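Local coordinates for methyltransferase domain-containing protein (Serratia marcescens, PDB 7CLU) that transfers a methyl group from S-adenosyl-L-methionine to a hydroxyl oxygen, probably of a prodigiosin precursor, and works as a dimer, at residues A78-R81 with A82-S86; G96-D100 with T101-P105; Q214-G217 with E218-D221. All coordinates share one frame; numbering follows the deposited sequence.

Interaction 1. Residues A78-R81 with A82-S86; sequences AAHR and AFLLS
The carbonyl oxygen of His80 sits over one face of the Phe83 ring, 3.8 Å above the plane and over its centre. It also accepts two backbone bonds. Leu84 N reaches His80 O at 3.0 Å, and Phe83 N makes a weak bond to it. One residue further on, Leu85 N donates to Arg81 O over 3.3 Å. The short helix 81-84 ends there, because Leu85 leaves helical backbone angles. At the other end a water accepts from Ala82 N and donates to Ala78 O.

The side chains pack along the same turn. Those of His80 and Phe83 run side by side, with ring planes at 41°, and Phe83 CZ lies 3.9 Å from His80 CD2. Phe83 CG stands between backbone N and carbonyl carbon (chi1 59°), which swings the ring back over His80. Leu84 CD1 packs on His80 CB at 3.7 Å. Leu85 CD1 lies alongside the Arg81 chain, 3.6 Å from NH2, which bonds to Arg34 O.

His80 joins the subunits: ND1 bonds to Tyr66 O, NE2 to Leu3 N of the second subunit. This fixes the ring's rotation. It probably carries its proton on ND1 and offers a bare NE2.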
loop_
_atom_site.group_PDB
_atom_site.type_symbol
_atom_site.label_atom_id
_atom_site.label_comp_id
_atom_site.label_asym_id
_atom_site.label_seq_id
_atom_site.Cartn_x
_atom_site.Cartn_y
_atom_site.Cartn_z
ATOM N N ALA A 78 -14.845 15.349 -12.448
ATOM C CA ALA A 78 -14.324 16.713 -12.479
ATOM C C ALA A 78 -13.448 16.995 -11.272
ATOM O O ALA A 78 -12.375 17.592 -11.400
ATOM C CB ALA A 78 -15.481 17.717 -12.548
ATOM N N ALA A 79 -13.882 16.569 -10.093
ATOM C CA ALA A 79 -13.133 16.873 -8.885
ATOM C C ALA A 79 -11.846 16.072 -8.752
ATOM O O ALA A 79 -11.088 16.328 -7.812
ATOM C CB ALA A 79 -14.009 16.652 -7.651
ATOM N N HIS A 80 -11.564 15.133 -9.661
ATOM C CA HIS A 80 -10.302 14.404 -9.655
ATOM C C HIS A 80 -9.286 14.974 -10.631
ATOM O O HIS A 80 -8.131 14.533 -10.622
ATOM C CB HIS A 80 -10.528 12.921 -10.006
ATOM C CG HIS A 80 -11.463 12.218 -9.079
ATOM N ND1 HIS A 80 -11.901 10.932 -9.306
ATOM C CD2 HIS A 80 -12.042 12.612 -7.921
ATOM C CE1 HIS A 80 -12.726 10.571 -8.338
ATOM N NE2 HIS A 80 -12.829 11.572 -7.485
ATOM N N ARG A 81 -9.701 15.921 -11.477
ATOM C CA ARG A 81 -8.835 16.453 -12.526
ATOM C C ARG A 81 -7.583 17.103 -11.948
ATOM O O ARG A 81 -6.486 16.955 -12.499
ATOM C CB ARG A 81 -9.607 17.476 -13.368
ATOM C CG ARG A 81 -10.789 16.882 -14.113
ATOM C CD ARG A 81 -11.536 17.926 -14.962
ATOM N NE ARG A 81 -12.316 17.240 -15.992
ATOM C CZ ARG A 81 -11.872 16.992 -17.221
ATOM N NH1 ARG A 81 -12.645 16.328 -18.071
ATOM N NH2 ARG A 81 -10.663 17.412 -17.598
ATOM N N ALA A 82 -7.731 17.824 -10.842
ATOM C CA ALA A 82 -6.637 18.642 -10.334
ATOM C C ALA A 82 -5.451 17.790 -9.904
ATOM O O ALA A 82 -4.310 18.268 -9.929
ATOM C CB ALA A 82 -7.128 19.507 -9.176
ATOM N N PHE A 83 -5.679 16.520 -9.541
ATOM C CA PHE A 83 -4.579 15.684 -9.084
ATOM C C PHE A 83 -4.313 14.440 -9.928
ATOM O O PHE A 83 -3.281 13.797 -9.716
ATOM C CB PHE A 83 -4.780 15.287 -7.608
ATOM C CG PHE A 83 -6.052 14.531 -7.321
ATOM C CD1 PHE A 83 -6.096 13.136 -7.423
ATOM C CD2 PHE A 83 -7.181 15.200 -6.890
ATOM C CE1 PHE A 83 -7.264 12.437 -7.127
ATOM C CE2 PHE A 83 -8.347 14.520 -6.600
ATOM C CZ PHE A 83 -8.387 13.121 -6.714
ATOM N N LEU A 84 -5.169 14.104 -10.900
ATOM C CA LEU A 84 -4.927 12.948 -11.759
ATOM C C LEU A 84 -4.449 13.306 -13.161
ATOM O O LEU A 84 -3.969 12.421 -13.875
ATOM C CB LEU A 84 -6.189 12.077 -11.890
ATOM C CG LEU A 84 -6.705 11.455 -10.596
ATOM C CD1 LEU A 84 -7.858 10.487 -10.877
ATOM C CD2 LEU A 84 -5.555 10.754 -9.924
ATOM N N LEU A 85 -4.581 14.553 -13.583
ATOM C CA LEU A 85 -4.114 14.980 -14.897
ATOM C C LEU A 85 -2.693 15.519 -14.784
ATOM O O LEU A 85 -2.376 16.267 -13.855
ATOM C CB LEU A 85 -5.042 16.057 -15.466
ATOM C CG LEU A 85 -6.436 15.552 -15.878
ATOM C CD1 LEU A 85 -7.346 16.716 -16.250
ATOM C CD2 LEU A 85 -6.313 14.558 -17.015
ATOM N N SER A 86 -1.851 15.160 -15.754
ATOM C CA SER A 86 -0.419 15.396 -15.621
ATOM C C SER A 86 -0.009 16.845 -15.857
ATOM O O SER A 86 1.143 17.196 -15.566
ATOM C CB SER A 86 0.349 14.476 -16.564
ATOM O OG SER A 86 0.067 14.780 -17.906
HETATM O O HOH W 1 -10.335 18.843 -10.188
#

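Interaction 2. Residues G96-D100 with T101-P105; sequences GRHID and TFLYP
His98 and Phe102 point the same way from helix 93-107, one turn apart. Their ring planes meet at 39°, with His98 CE1 3.4 Å from Phe102 CD2. Both side chains have CG opposite the backbone N (chi1 -172° and -169°), which keeps them alongside each other. Leu103 crosses His98 at a slant and brings CD1 to 3.6 Å from CD2 of the imidazole. The ring is therefore touched by two successive residues, and Trp94 stacks on it too.

Thr101 turns back on Arg97. Its OG1 donates to Arg97 O at 2.6 Å, while Thr101 N donates to the same oxygen at 2.9 Å. The two donors come from opposite faces of the carbonyl plane. Ile99 CG2 meets Tyr104 CB at 3.9 Å, and the phenol leads away towards Tyr104 of the second subunit, where the two rings stack.

The backbone widens here into a pi-type turn: Leu103 N bonds to His98 O (3.1 Å) and Tyr104 N to Ile99 O (2.9 Å). Pro105 has no N-H to continue the pattern, and the helix kinks. Two donors thus grip Arg97 O and hold the Thr101 hydroxyl against the backbone, so its hydrogen is used within the helix.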
loop_
_atom_site.group_PDB
_atom_site.type_symbol
_atom_site.label_atom_id
_atom_site.label_comp_id
_atom_site.label_asym_id
_atom_site.label_seq_id
_atom_site.Cartn_x
_atom_site.Cartn_y
_atom_site.Cartn_z
ATOM N N GLY A 96 3.879 9.137 -7.409
ATOM C CA GLY A 96 3.779 7.817 -8.001
ATOM C C GLY A 96 5.123 7.252 -8.409
ATOM O O GLY A 96 5.424 6.082 -8.141
ATOM N N ARG A 97 5.950 8.067 -9.071
ATOM C CA ARG A 97 7.242 7.548 -9.505
ATOM C C ARG A 97 8.212 7.412 -8.336
ATOM O O ARG A 97 9.038 6.491 -8.327
ATOM C CB ARG A 97 7.849 8.420 -10.605
ATOM C CG ARG A 97 8.984 7.703 -11.345
ATOM C CD ARG A 97 9.574 8.526 -12.488
ATOM N NE ARG A 97 9.951 9.862 -12.046
ATOM C CZ ARG A 97 11.154 10.191 -11.586
ATOM N NH1 ARG A 97 12.125 9.277 -11.508
ATOM N NH2 ARG A 97 11.385 11.440 -11.198
ATOM N N HIS A 98 8.112 8.294 -7.339
ATOM C CA HIS A 98 8.874 8.109 -6.106
ATOM C C HIS A 98 8.526 6.777 -5.448
ATOM O O HIS A 98 9.407 6.059 -4.961
ATOM C CB HIS A 98 8.600 9.275 -5.153
ATOM C CG HIS A 98 9.473 9.294 -3.931
ATOM N ND1 HIS A 98 10.849 9.351 -3.995
ATOM C CD2 HIS A 98 9.158 9.294 -2.614
ATOM C CE1 HIS A 98 11.345 9.376 -2.771
ATOM N NE2 HIS A 98 10.339 9.344 -1.914
ATOM N N ILE A 99 7.239 6.430 -5.442
ATOM C CA ILE A 99 6.798 5.140 -4.917
ATOM C C ILE A 99 7.318 3.998 -5.788
ATOM O O ILE A 99 7.938 3.052 -5.291
ATOM C CB ILE A 99 5.258 5.115 -4.794
ATOM C CG1 ILE A 99 4.817 5.939 -3.579
ATOM C CG2 ILE A 99 4.753 3.673 -4.670
ATOM C CD1 ILE A 99 3.403 6.519 -3.659
ATOM N N ASP A 100 7.099 4.072 -7.104
ATOM C CA ASP A 100 7.467 2.942 -7.959
ATOM C C ASP A 100 8.964 2.648 -7.903
ATOM O O ASP A 100 9.366 1.486 -7.785
ATOM C CB ASP A 100 7.046 3.197 -9.403
ATOM C CG ASP A 100 5.551 3.132 -9.589
ATOM O OD1 ASP A 100 4.882 2.405 -8.820
ATOM O OD2 ASP A 100 5.061 3.808 -10.502
ATOM N N THR A 101 9.796 3.688 -7.966
ATOM C CA THR A 101 11.239 3.539 -8.144
ATOM C C THR A 101 12.011 3.437 -6.830
ATOM O O THR A 101 13.154 2.964 -6.832
ATOM C CB THR A 101 11.785 4.724 -8.956
ATOM O OG1 THR A 101 11.591 5.942 -8.227
ATOM C CG2 THR A 101 11.065 4.848 -10.293
ATOM N N PHE A 102 11.411 3.832 -5.715
ATOM C CA PHE A 102 12.160 3.992 -4.478
ATOM C C PHE A 102 11.423 3.427 -3.262
ATOM O O PHE A 102 11.870 2.434 -2.688
ATOM C CB PHE A 102 12.483 5.470 -4.290
ATOM C CG PHE A 102 13.456 5.744 -3.193
ATOM C CD1 PHE A 102 14.730 5.186 -3.220
ATOM C CD2 PHE A 102 13.111 6.588 -2.148
ATOM C CE1 PHE A 102 15.633 5.441 -2.220
ATOM C CE2 PHE A 102 14.011 6.852 -1.141
ATOM C CZ PHE A 102 15.277 6.282 -1.175
ATOM N N LEU A 103 10.289 4.018 -2.864
ATOM C CA LEU A 103 9.684 3.623 -1.586
ATOM C C LEU A 103 9.078 2.215 -1.624
ATOM O O LEU A 103 9.188 1.464 -0.649
ATOM C CB LEU A 103 8.630 4.639 -1.170
ATOM C CG LEU A 103 9.159 6.040 -0.852
ATOM C CD1 LEU A 103 8.077 6.868 -0.161
ATOM C CD2 LEU A 103 10.383 5.926 0.011
ATOM N N TYR A 104 8.356 1.868 -2.688
ATOM C CA TYR A 104 7.758 0.535 -2.733
ATOM C C TYR A 104 8.822 -0.550 -2.663
ATOM O O TYR A 104 8.681 -1.467 -1.834
ATOM C CB TYR A 104 6.880 0.418 -3.979
ATOM C CG TYR A 104 6.059 -0.842 -4.075
ATOM C CD1 TYR A 104 6.593 -2.014 -4.628
ATOM C CD2 TYR A 104 4.746 -0.864 -3.628
ATOM C CE1 TYR A 104 5.825 -3.172 -4.739
ATOM C CE2 TYR A 104 3.966 -2.008 -3.739
ATOM C CZ TYR A 104 4.505 -3.159 -4.289
ATOM O OH TYR A 104 3.707 -4.293 -4.384
ATOM N N PRO A 105 9.911 -0.507 -3.447
ATOM C CA PRO A 105 10.930 -1.561 -3.294
ATOM C C PRO A 105 11.508 -1.632 -1.888
ATOM O O PRO A 105 11.695 -2.733 -1.360
ATOM C CB PRO A 105 11.993 -1.183 -4.336
ATOM C CG PRO A 105 11.300 -0.322 -5.302
ATOM C CD PRO A 105 10.250 0.419 -4.543
#

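Interaction 3. Residues Q214-G217 with E218-D221; sequences QGYG and ERID
Tyr216 O receives two backbone N-H groups from the residues that follow it. Ile220 N donates at 3.0 Å, with an N-H...O angle of 143°, and approaches tilted 21° from the carbonyl plane. Arg219 N makes a weaker and more bent bond to the same oxygen, at 3.2 Å. Together they fold 216-220 into one tight turn.

Two waters bridge backbone atoms. One donates to Gly215 O and accepts from Glu218 N, at 2.9 Å from that nitrogen. The other donates to both Gly217 O and Ile220 O, the latter at 2.6 Å, and so ties the two carbonyls together. Gly215 has a positive phi and ends the preceding helix in a Schellman motif.

The apolar contact is small. Ile220 CD1 touches Tyr216 CD2 at 3.9 Å and lies 4.1 Å from Tyr216 CB, so the methyl meets CD2 and the CB next to the ring. The two side chains cross at a slant. Arg219 CB comes near from the other side of the ring plane, at 4.4 Å from CD2, before its chain bends at chi2 (75°) and leads away.

The polar ends find partners elsewhere, Tyr216 OH on Asp188 and Arg219 NH2 on Ile193 O. Tyr216 and Ile220 both rest on Met184 of helix 181-189, and Ile220 also packs on Leu195 and Ile197 of strand 194-199. The turn joins helix 201-214 to strand 221-224, which runs parallel to 194-199 and is an outermost strand of the Rossmann-like sheet within this chain.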
loop_
_atom_site.group_PDB
_atom_site.type_symbol
_atom_site.label_atom_id
_atom_site.label_comp_id
_atom_site.label_asym_id
_atom_site.label_seq_id
_atom_site.Cartn_x
_atom_site.Cartn_y
_atom_site.Cartn_z
ATOM N N GLN A 214 9.509 34.590 -10.875
ATOM C CA GLN A 214 8.242 34.912 -10.233
ATOM C C GLN A 214 8.148 36.377 -9.810
ATOM O O GLN A 214 7.062 36.821 -9.405
ATOM C CB GLN A 214 8.024 33.997 -9.025
ATOM C CG GLN A 214 7.982 32.509 -9.372
ATOM C CD GLN A 214 7.078 32.211 -10.557
ATOM O OE1 GLN A 214 7.533 31.729 -11.600
ATOM N NE2 GLN A 214 5.792 32.507 -10.408
ATOM N N GLY A 215 9.245 37.128 -9.910
ATOM C CA GLY A 215 9.260 38.542 -9.593
ATOM C C GLY A 215 9.752 38.884 -8.203
ATOM O O GLY A 215 9.566 40.025 -7.767
ATOM N N TYR A 216 10.384 37.937 -7.498
ATOM C CA TYR A 216 10.774 38.099 -6.104
ATOM C C TYR A 216 12.291 38.137 -5.936
ATOM O O TYR A 216 12.784 38.022 -4.809
ATOM C CB TYR A 216 10.179 36.968 -5.247
ATOM C CG TYR A 216 8.691 37.090 -4.993
ATOM C CD1 TYR A 216 7.776 36.786 -5.991
ATOM C CD2 TYR A 216 8.203 37.530 -3.765
ATOM C CE1 TYR A 216 6.414 36.905 -5.779
ATOM C CE2 TYR A 216 6.841 37.662 -3.544
ATOM C CZ TYR A 216 5.953 37.340 -4.556
ATOM O OH TYR A 216 4.593 37.461 -4.360
ATOM N N GLY A 217 13.037 38.293 -7.030
ATOM C CA GLY A 217 14.492 38.216 -6.960
ATOM C C GLY A 217 15.132 39.347 -6.175
ATOM O O GLY A 217 16.228 39.185 -5.624
ATOM N N GLU A 218 14.486 40.512 -6.129
ATOM C CA GLU A 218 14.999 41.585 -5.286
ATOM C C GLU A 218 14.405 41.563 -3.889
ATOM O O GLU A 218 15.029 42.073 -2.951
ATOM C CB GLU A 218 14.731 42.944 -5.926
ATOM C CG GLU A 218 15.480 43.157 -7.220
ATOM C CD GLU A 218 15.456 44.605 -7.656
ATOM O OE1 GLU A 218 16.352 44.998 -8.435
ATOM O OE2 GLU A 218 14.542 45.350 -7.218
ATOM N N ARG A 219 13.225 40.972 -3.730
ATOM C CA ARG A 219 12.550 40.945 -2.439
ATOM C C ARG A 219 13.146 39.908 -1.488
ATOM O O ARG A 219 13.118 40.101 -0.264
ATOM C CB ARG A 219 11.059 40.666 -2.659
ATOM C CG ARG A 219 10.209 40.714 -1.405
ATOM C CD ARG A 219 9.979 42.146 -0.932
ATOM N NE ARG A 219 9.236 42.176 0.328
ATOM C CZ ARG A 219 9.780 41.930 1.516
ATOM N NH1 ARG A 219 11.076 41.637 1.609
ATOM N NH2 ARG A 219 9.032 41.971 2.615
ATOM N N ILE A 220 13.670 38.805 -2.023
ATOM C CA ILE A 220 14.117 37.661 -1.232
ATOM C C ILE A 220 15.541 37.308 -1.654
ATOM O O ILE A 220 15.772 36.909 -2.802
ATOM C CB ILE A 220 13.179 36.450 -1.408
ATOM C CG1 ILE A 220 11.737 36.818 -1.011
ATOM C CG2 ILE A 220 13.676 35.242 -0.611
ATOM C CD1 ILE A 220 10.734 35.750 -1.416
ATOM N N ASP A 221 16.492 37.462 -0.740
ATOM C CA ASP A 221 17.874 37.124 -1.057
ATOM C C ASP A 221 18.115 35.625 -0.923
ATOM O O ASP A 221 17.500 34.939 -0.101
ATOM C CB ASP A 221 18.846 37.868 -0.142
ATOM C CG ASP A 221 18.832 39.367 -0.367
ATOM O OD1 ASP A 221 18.751 39.804 -1.534
ATOM O OD2 ASP A 221 18.904 40.110 0.634
HETATM O O HOH W 2 11.776 41.423 -6.719
HETATM O O HOH W 3 17.184 36.533 -4.908
#

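The three contacts follow one another along the chain, and none touches another. Interactions 1 and 2 both meet the second subunit. Their centres are 21 Å apart, and their helices, 81-84 and 93-107, are consecutive. Interaction 3 belongs to the methyltransferase domain, with its centre about 34 Å from that of interaction 2, on the opposite side of the chain's centre. Interaction 2 lies nearer the catalytic region than interaction 1: the His98 side chain is about 11 Å from those of Gln146, which binds S-adenosyl-L-homocysteine, and His247, the predicted proton acceptor. In interaction 3 the Ile220 side chain is about 9 Å from that of Glu199, another residue seen to bind S-adenosyl-L-homocysteine.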